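PDB 6FPC: Pro-Pro endopeptidase from Paenibacillus alvei, which cleaves peptide bonds between two prolines, using a catalytic zinc ion, and may regulate bacterial adhesion by cutting a cell-surface protein. Local coordinates for residues 133-138 and 151-156; 139-144 and 176-181. All blocks are in the same frame, centred on the assembly; numbering follows the deposited sequence.

Contact 1: residues 133-138 and 151-156; sequences NIFNKE and AYPTEY. With CD (cadmium ion), chain F.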
ATOM      1  N   ASN A 133     -17.521  -9.200   6.285  1.00 28.69           N
ATOM      2  CA  ASN A 133     -18.123 -10.461   5.875  1.00 28.78           C
ATOM      3  C   ASN A 133     -17.256 -11.132   4.768  1.00 31.42           C
ATOM      4  O   ASN A 133     -16.964 -12.322   4.862  1.00 29.74           O
ATOM      5  CB  ASN A 133     -19.577 -10.256   5.406  1.00 32.40           C
ATOM      6  CG  ASN A 133     -20.213 -11.528   4.883  1.00 64.09           C
ATOM      7  OD1 ASN A 133     -20.515 -12.462   5.637  1.00 58.75           O
ATOM      8  ND2 ASN A 133     -20.400 -11.603   3.573  1.00 59.60           N
ATOM      9  N   ILE A 134     -16.821 -10.345   3.759  1.00 27.40           N
ATOM     10  CA  ILE A 134     -15.979 -10.825   2.667  1.00 26.72           C
ATOM     11  C   ILE A 134     -14.610 -11.318   3.213  1.00 28.56           C
ATOM     12  O   ILE A 134     -14.152 -12.420   2.868  1.00 28.54           O
ATOM     13  CB  ILE A 134     -15.831  -9.736   1.577  1.00 29.18           C
ATOM     14  CG1 ILE A 134     -17.159  -9.535   0.814  1.00 28.99           C
ATOM     15  CG2 ILE A 134     -14.710 -10.102   0.590  1.00 30.27           C
ATOM     16  CD1 ILE A 134     -17.247  -8.181   0.113  1.00 32.92           C
ATOM     17  N   PHE A 135     -13.989 -10.500   4.070  1.00 23.74           N
ATOM     18  CA  PHE A 135     -12.710 -10.792   4.714  1.00 23.33           C
ATOM     19  C   PHE A 135     -12.809 -12.099   5.500  1.00 27.79           C
ATOM     20  O   PHE A 135     -11.947 -12.943   5.350  1.00 27.09           O
ATOM     21  CB  PHE A 135     -12.322  -9.617   5.632  1.00 23.82           C
ATOM     22  CG  PHE A 135     -11.298  -9.934   6.696  1.00 24.12           C
ATOM     23  CD1 PHE A 135      -9.937  -9.851   6.420  1.00 25.73           C
ATOM     24  CD2 PHE A 135     -11.695 -10.272   7.991  1.00 26.60           C
ATOM     25  CE1 PHE A 135      -8.981 -10.101   7.417  1.00 25.18           C
ATOM     26  CE2 PHE A 135     -10.743 -10.507   8.992  1.00 28.14           C
ATOM     27  CZ  PHE A 135      -9.390 -10.451   8.687  1.00 25.84           C
ATOM     28  N   ASN A 136     -13.856 -12.271   6.312  1.00 26.69           N
ATOM     29  CA  ASN A 136     -14.053 -13.502   7.094  1.00 27.53           C
ATOM     30  C   ASN A 136     -14.194 -14.753   6.236  1.00 31.83           C
ATOM     31  O   ASN A 136     -13.752 -15.820   6.655  1.00 32.54           O
ATOM     32  CB  ASN A 136     -15.264 -13.363   8.018  1.00 26.68           C
ATOM     33  CG  ASN A 136     -15.010 -12.444   9.188  1.00 33.70           C
ATOM     34  OD1 ASN A 136     -13.881 -12.232   9.621  1.00 34.70           O
ATOM     35  ND2 ASN A 136     -16.053 -11.887   9.737  1.00 35.14           N
ATOM     36  N   LYS A 137     -14.796 -14.630   5.039  1.00 29.39           N
ATOM     37  CA  LYS A 137     -14.964 -15.750   4.130  1.00 30.05           C
ATOM     38  C   LYS A 137     -13.720 -16.050   3.269  1.00 32.17           C
ATOM     39  O   LYS A 137     -13.490 -17.209   2.929  1.00 32.44           O
ATOM     40  CB  LYS A 137     -16.158 -15.488   3.187  1.00 32.79           C
ATOM     41  CG  LYS A 137     -17.528 -15.602   3.864  1.00 41.04           C
ATOM     42  CD  LYS A 137     -18.658 -15.289   2.889  1.00 54.87           C
ATOM     43  CE  LYS A 137     -20.023 -15.383   3.529  1.00 68.11           C
ATOM     44  N   GLU A 138     -12.976 -15.008   2.825  1.00 27.43           N
ATOM     45  CA  GLU A 138     -11.939 -15.186   1.809  1.00 27.29           C
ATOM     46  C   GLU A 138     -10.488 -14.816   2.137  1.00 27.33           C
ATOM     47  O   GLU A 138      -9.609 -15.256   1.390  1.00 28.64           O
ATOM     48  CB  GLU A 138     -12.354 -14.411   0.543  1.00 29.42           C
ATOM     49  CG  GLU A 138     -13.642 -14.946  -0.059  1.00 38.68           C
ATOM     50  CD  GLU A 138     -14.090 -14.352  -1.375  1.00 45.47           C
ATOM     51  OE1 GLU A 138     -14.946 -14.984  -2.034  1.00 35.24           O
ATOM     52  OE2 GLU A 138     -13.603 -13.260  -1.749  1.00 34.82           O
ATOM     53  N   ALA A 151      -5.387 -11.437   9.362  1.00 23.94           N
ATOM     54  CA  ALA A 151      -5.730 -10.968  10.700  1.00 23.53           C
ATOM     55  C   ALA A 151      -6.418  -9.599  10.711  1.00 26.21           C
ATOM     56  O   ALA A 151      -7.214  -9.344  11.610  1.00 25.92           O
ATOM     57  CB  ALA A 151      -4.467 -10.919  11.557  1.00 23.74           C
ATOM     58  N   TYR A 152      -6.122  -8.726   9.732  1.00 21.09           N
ATOM     59  CA  TYR A 152      -6.644  -7.350   9.696  1.00 19.94           C
ATOM     60  C   TYR A 152      -7.394  -7.048   8.410  1.00 23.44           C
ATOM     61  O   TYR A 152      -6.790  -7.095   7.341  1.00 21.95           O
ATOM     62  CB  TYR A 152      -5.463  -6.346   9.881  1.00 20.97           C
ATOM     63  CG  TYR A 152      -4.795  -6.508  11.230  1.00 19.93           C
ATOM     64  CD1 TYR A 152      -5.370  -5.971  12.384  1.00 20.52           C
ATOM     65  CD2 TYR A 152      -3.633  -7.266  11.367  1.00 20.23           C
ATOM     66  CE1 TYR A 152      -4.785  -6.155  13.636  1.00 19.72           C
ATOM     67  CE2 TYR A 152      -3.037  -7.450  12.611  1.00 21.86           C
ATOM     68  CZ  TYR A 152      -3.635  -6.924  13.748  1.00 21.90           C
ATOM     69  OH  TYR A 152      -3.066  -7.157  14.974  1.00 22.30           O
ATOM     70  N   PRO A 153      -8.691  -6.641   8.483  1.00 21.36           N
ATOM     71  CA  PRO A 153      -9.422  -6.257   7.244  1.00 20.36           C
ATOM     72  C   PRO A 153      -8.741  -5.122   6.474  1.00 22.71           C
ATOM     73  O   PRO A 153      -8.829  -5.099   5.263  1.00 20.53           O
ATOM     74  CB  PRO A 153     -10.793  -5.787   7.746  1.00 22.75           C
ATOM     75  CG  PRO A 153     -10.900  -6.274   9.142  1.00 28.19           C
ATOM     76  CD  PRO A 153      -9.537  -6.534   9.692  1.00 22.74           C
ATOM     77  N   THR A 154      -8.074  -4.166   7.167  1.00 20.42           N
ATOM     78  CA  THR A 154      -7.344  -3.083   6.471  1.00 19.95           C
ATOM     79  C   THR A 154      -6.228  -3.650   5.581  1.00 22.21           C
ATOM     80  O   THR A 154      -6.019  -3.174   4.467  1.00 22.00           O
ATOM     81  CB  THR A 154      -6.725  -2.103   7.471  1.00 26.34           C
ATOM     82  OG1 THR A 154      -6.009  -2.875   8.434  1.00 28.00           O
ATOM     83  CG2 THR A 154      -7.773  -1.248   8.162  1.00 28.37           C
ATOM     84  N   GLU A 155      -5.541  -4.699   6.066  1.00 20.15           N
ATOM     85  CA  GLU A 155      -4.461  -5.329   5.318  1.00 19.05           C
ATOM     86  C   GLU A 155      -5.023  -6.133   4.134  1.00 22.11           C
ATOM     87  O   GLU A 155      -4.507  -6.035   3.001  1.00 21.45           O
ATOM     88  CB  GLU A 155      -3.559  -6.131   6.289  1.00 19.11           C
ATOM     89  CG  GLU A 155      -2.898  -5.201   7.323  1.00 19.78           C
ATOM     90  CD  GLU A 155      -1.895  -4.216   6.724  1.00 21.81           C
ATOM     91  OE1 GLU A 155      -1.399  -3.345   7.473  1.00 21.36           O
ATOM     92  OE2 GLU A 155      -1.552  -4.355   5.527  1.00 23.73           O
ATOM     93  N   TYR A 156      -6.128  -6.857   4.370  1.00 20.63           N
ATOM     94  CA  TYR A 156      -6.781  -7.614   3.299  1.00 20.71           C
ATOM     95  C   TYR A 156      -7.286  -6.644   2.227  1.00 24.48           C
ATOM     96  O   TYR A 156      -7.076  -6.892   1.036  1.00 24.62           O
ATOM     97  CB  TYR A 156      -7.924  -8.478   3.845  1.00 20.98           C
ATOM     98  CG  TYR A 156      -8.508  -9.397   2.793  1.00 23.22           C
ATOM     99  CD1 TYR A 156      -7.696 -10.280   2.080  1.00 24.88           C
ATOM    100  CD2 TYR A 156      -9.856  -9.325   2.445  1.00 24.73           C
ATOM    101  CE1 TYR A 156      -8.211 -11.085   1.071  1.00 26.64           C
ATOM    102  CE2 TYR A 156     -10.385 -10.133   1.435  1.00 25.75           C
ATOM    103  CZ  TYR A 156      -9.561 -11.023   0.766  1.00 30.65           C
ATOM    104  OH  TYR A 156     -10.066 -11.843  -0.207  1.00 30.73           O
TER
HETATM  105 CD    CD F 302      -0.292  -2.879   5.032  0.51 25.83          CD
HETATM  106  O   HOH W   1       1.260  -1.892   5.938  1.00 29.57           O

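Contact 2: residues 139-144 and 176-181; sequences ASVKYK and DSMPLT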
ATOM      1  N   ALA A 139     -10.213 -14.027   3.189  1.00 24.16           N
ATOM      2  CA  ALA A 139      -8.812 -13.656   3.494  1.00 23.99           C
ATOM      3  C   ALA A 139      -7.895 -14.869   3.748  1.00 29.40           C
ATOM      4  O   ALA A 139      -6.718 -14.846   3.368  1.00 29.50           O
ATOM      5  CB  ALA A 139      -8.746 -12.674   4.659  1.00 23.62           C
ATOM      6  N   SER A 140      -8.475 -15.975   4.259  1.00 28.01           N
ATOM      7  CA  SER A 140      -7.748 -17.211   4.562  1.00 28.91           C
ATOM      8  C   SER A 140      -7.213 -17.963   3.334  1.00 32.30           C
ATOM      9  O   SER A 140      -6.227 -18.675   3.481  1.00 33.09           O
ATOM     10  CB  SER A 140      -8.635 -18.156   5.365  1.00 33.69           C
ATOM     11  OG  SER A 140      -9.869 -18.363   4.691  1.00 44.62           O
ATOM     12  N   VAL A 141      -7.881 -17.844   2.166  1.00 28.97           N
ATOM     13  CA  VAL A 141      -7.552 -18.547   0.905  1.00 29.49           C
ATOM     14  C   VAL A 141      -6.042 -18.481   0.576  1.00 33.87           C
ATOM     15  O   VAL A 141      -5.403 -19.523   0.445  1.00 33.39           O
ATOM     16  CB  VAL A 141      -8.439 -18.079  -0.292  1.00 33.10           C
ATOM     17  CG1 VAL A 141      -8.010 -18.757  -1.603  1.00 33.98           C
ATOM     18  CG2 VAL A 141      -9.921 -18.333  -0.013  1.00 32.92           C
ATOM     19  N   LYS A 142      -5.484 -17.266   0.461  1.00 27.93           N
ATOM     20  CA  LYS A 142      -4.074 -17.077   0.141  1.00 27.05           C
ATOM     21  C   LYS A 142      -3.228 -16.701   1.349  1.00 29.00           C
ATOM     22  O   LYS A 142      -2.005 -16.830   1.278  1.00 27.85           O
ATOM     23  CB  LYS A 142      -3.915 -15.953  -0.893  1.00 27.97           C
ATOM     24  CG  LYS A 142      -4.581 -16.224  -2.238  1.00 31.13           C
ATOM     25  CD  LYS A 142      -4.186 -15.154  -3.247  1.00 36.40           C
ATOM     26  CE  LYS A 142      -4.766 -15.373  -4.623  1.00 46.07           C
ATOM     27  NZ  LYS A 142      -4.185 -16.568  -5.310  1.00 40.86           N
ATOM     28  N   TYR A 143      -3.846 -16.161   2.422  1.00 25.39           N
ATOM     29  CA  TYR A 143      -3.044 -15.589   3.488  1.00 24.79           C
ATOM     30  C   TYR A 143      -3.132 -16.255   4.868  1.00 29.55           C
ATOM     31  O   TYR A 143      -2.564 -15.695   5.809  1.00 27.20           O
ATOM     32  CB  TYR A 143      -3.364 -14.081   3.610  1.00 24.67           C
ATOM     33  CG  TYR A 143      -3.188 -13.369   2.279  1.00 25.69           C
ATOM     34  CD1 TYR A 143      -1.924 -12.983   1.833  1.00 26.66           C
ATOM     35  CD2 TYR A 143      -4.269 -13.179   1.418  1.00 25.64           C
ATOM     36  CE1 TYR A 143      -1.749 -12.402   0.576  1.00 28.44           C
ATOM     37  CE2 TYR A 143      -4.106 -12.592   0.168  1.00 25.25           C
ATOM     38  CZ  TYR A 143      -2.847 -12.197  -0.246  1.00 30.68           C
ATOM     39  OH  TYR A 143      -2.693 -11.646  -1.498  1.00 34.81           O
ATOM     40  N   LYS A 144      -3.771 -17.436   4.991  1.00 27.03           N
ATOM     41  CA  LYS A 144      -3.883 -18.095   6.304  1.00 27.22           C
ATOM     42  C   LYS A 144      -2.540 -18.214   7.021  1.00 29.23           C
ATOM     43  O   LYS A 144      -1.527 -18.512   6.389  1.00 26.84           O
ATOM     44  CB  LYS A 144      -4.585 -19.471   6.221  1.00 29.59           C
ATOM     45  CG  LYS A 144      -3.859 -20.533   5.382  1.00 35.93           C
ATOM     46  CD  LYS A 144      -4.687 -21.823   5.235  1.00 47.98           C
ATOM     47  N   ASP A 176     -10.846 -15.782  -9.534  1.00 34.99           N
ATOM     48  CA  ASP A 176     -10.956 -17.217  -9.366  1.00 36.32           C
ATOM     49  C   ASP A 176     -10.874 -17.685  -7.915  1.00 38.25           C
ATOM     50  O   ASP A 176     -11.616 -18.593  -7.539  1.00 38.51           O
ATOM     51  CB  ASP A 176      -9.867 -17.922 -10.204  1.00 38.64           C
ATOM     52  CG  ASP A 176     -10.134 -19.397 -10.414  1.00 58.62           C
ATOM     53  OD1 ASP A 176      -9.400 -20.223  -9.822  1.00 60.73           O
ATOM     54  OD2 ASP A 176     -11.095 -19.729 -11.154  1.00 67.27           O
ATOM     55  N   SER A 177      -9.923 -17.118  -7.137  1.00 33.26           N
ATOM     56  CA  SER A 177      -9.603 -17.492  -5.759  1.00 31.57           C
ATOM     57  C   SER A 177     -10.457 -16.826  -4.683  1.00 32.58           C
ATOM     58  O   SER A 177     -10.720 -17.446  -3.665  1.00 31.76           O
ATOM     59  CB  SER A 177      -8.142 -17.184  -5.453  1.00 33.92           C
ATOM     60  OG  SER A 177      -7.265 -17.799  -6.375  1.00 43.40           O
ATOM     61  N   MET A 178     -10.782 -15.547  -4.864  1.00 29.69           N
ATOM     62  CA  MET A 178     -11.549 -14.739  -3.910  1.00 28.83           C
ATOM     63  C   MET A 178     -12.655 -13.992  -4.694  1.00 30.55           C
ATOM     64  O   MET A 178     -12.568 -12.764  -4.847  1.00 28.04           O
ATOM     65  CB  MET A 178     -10.625 -13.769  -3.132  1.00 30.26           C
ATOM     66  CG  MET A 178      -9.595 -14.472  -2.246  1.00 33.17           C
ATOM     67  SD  MET A 178      -7.943 -14.386  -2.955  1.00 36.75           S
ATOM     68  CE  MET A 178      -7.447 -12.893  -2.312  1.00 31.21           C
ATOM     69  N   PRO A 179     -13.671 -14.731  -5.240  1.00 30.23           N
ATOM     70  CA  PRO A 179     -14.709 -14.082  -6.078  1.00 31.31           C
ATOM     71  C   PRO A 179     -15.529 -12.992  -5.383  1.00 33.57           C
ATOM     72  O   PRO A 179     -15.876 -12.002  -6.039  1.00 32.32           O
ATOM     73  CB  PRO A 179     -15.594 -15.255  -6.533  1.00 34.52           C
ATOM     74  CG  PRO A 179     -15.351 -16.327  -5.520  1.00 37.70           C
ATOM     75  CD  PRO A 179     -13.901 -16.192  -5.167  1.00 32.35           C
ATOM     76  N   LEU A 180     -15.832 -13.147  -4.075  1.00 29.94           N
ATOM     77  CA  LEU A 180     -16.587 -12.085  -3.407  1.00 30.50           C
ATOM     78  C   LEU A 180     -15.734 -10.808  -3.288  1.00 31.32           C
ATOM     79  O   LEU A 180     -16.267  -9.712  -3.455  1.00 29.98           O
ATOM     80  CB  LEU A 180     -17.163 -12.505  -2.045  1.00 31.01           C
ATOM     81  CG  LEU A 180     -18.160 -13.661  -2.060  1.00 38.28           C
ATOM     82  CD1 LEU A 180     -18.247 -14.304  -0.696  1.00 38.77           C
ATOM     83  CD2 LEU A 180     -19.558 -13.212  -2.545  1.00 40.46           C
ATOM     84  N   THR A 181     -14.401 -10.960  -3.081  1.00 27.60           N
ATOM     85  CA  THR A 181     -13.472  -9.822  -2.970  1.00 25.94           C
ATOM     86  C   THR A 181     -13.332  -9.180  -4.337  1.00 28.79           C
ATOM     87  O   THR A 181     -13.315  -7.951  -4.422  1.00 28.28           O
ATOM     88  CB  THR A 181     -12.105 -10.240  -2.390  1.00 26.71           C
ATOM     89  OG1 THR A 181     -12.314 -10.994  -1.203  1.00 26.35           O
ATOM     90  CG2 THR A 181     -11.224  -9.037  -2.022  1.00 21.22           C
TER
HETATM   91  O   HOH W   2      -5.083 -19.049  -4.397  1.00 49.60           O

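Contact 1: residues 133-138 and 151-156
The last turns of helix 129-138 and the first turn of helix 153-166 come closest at F135 and P153, whose CA atoms lie 6.1 Å apart. No hydrogen bond crosses between the two segments, and the F135 ring does most of the work. With CG anti to the backbone N (chi1 161°), F135 meets P153, Y156 and A151. One face of its ring takes P153: the proline CG stands 4.2 Å from the ring centroid, only 9° off the normal, a CH-pi contact. The proline N covers the ring toward its rim, 3.6 Å from F135 CE1. At the edge, CB of Y156 lies in the ring plane, 3.5 Å from F135 CD1; F135 CZ, also at the edge, lies 3.7 Å from A151 C.

Y156 points toward helix 129-138. Its CG is anti to the backbone N (chi1 -173°), and its OH ends 3.5 Å from CB of E138. That hydroxyl and E138 OE2 both probably hydrogen-bond to T181 OG1, while E138 OE1 accepts from L180 N, satisfying these buried polar ends. E155 grips the cadmium ion unevenly, OE2 at 2.0 Å and OE1 at 2.7 Å, OE2 also binding zinc; H111, H115, Y148 and water 1 are further cadmium ligands. The contact thus joins the metal-bearing start of helix 153-166 to the end of helix 129-138, with helix 179-188 packed against I134 and E138.

Contact 2: residues 139-144 and 176-181
V141 and S177 mark the nearest backbone approach, 7.1 Å between CA atoms, where helix 140-143 meets the junction of helices 168-177 and 179-188. Apolar contact comes first. M178, bent at chi2 and chi3, crosses the aliphatic chain of K142 at a slant, with SD 3.7 Å from K142 CE. Its methyl CE then reaches the edge of the Y143 ring, near the ring plane and 4.2 Å from CE2; the two side chains cross at about a right angle. V141 CB lies 4.3 Å from M178 CG. Van der Waals packing adds V141 CG1, 3.6 Å from the carbonyl O of S177.

The polar part lies at the end of K142, which turns at chi4 (-68°) to bring NZ toward the serine. Water 2 bridges the two residues, accepting from K142 NZ at 2.8 Å and lying 3.2 Å from S177 OG. Both groups also look to D173, K142 through a salt bridge to its carboxylate and S177 through a hydrogen bond to its backbone O.

M178 stands at the N-cap position of helix 179-188, directly after helix 168-177. Here a short helix packs against a helix-to-helix corner at the surface of the lethal-factor-related (peptidase M34) domain, with M178 at the bend, touching K142 and Y143.

How the contacts relate
From the N terminus, the chain passes through helix 108-121, which carries the zinc-binding histidines, before entering helix 129-138. Contact 1 closes the loop from there to residues 151-156, returning the chain to the metal site at E155. Residues 139-144 lie within that loop, and their partner comes only after helices 153-166 and 168-177, so contact 2 closes a longer loop and the two cross. Their centres are 9 Å apart. T181 of contact 2 meets Y156 and E138 of contact 1, probably by hydrogen bonds. Together with L180 and P179, which reach helix 129-138, this residue at the start of helix 179-188 ties the C-terminal helix to both helices of contact 1.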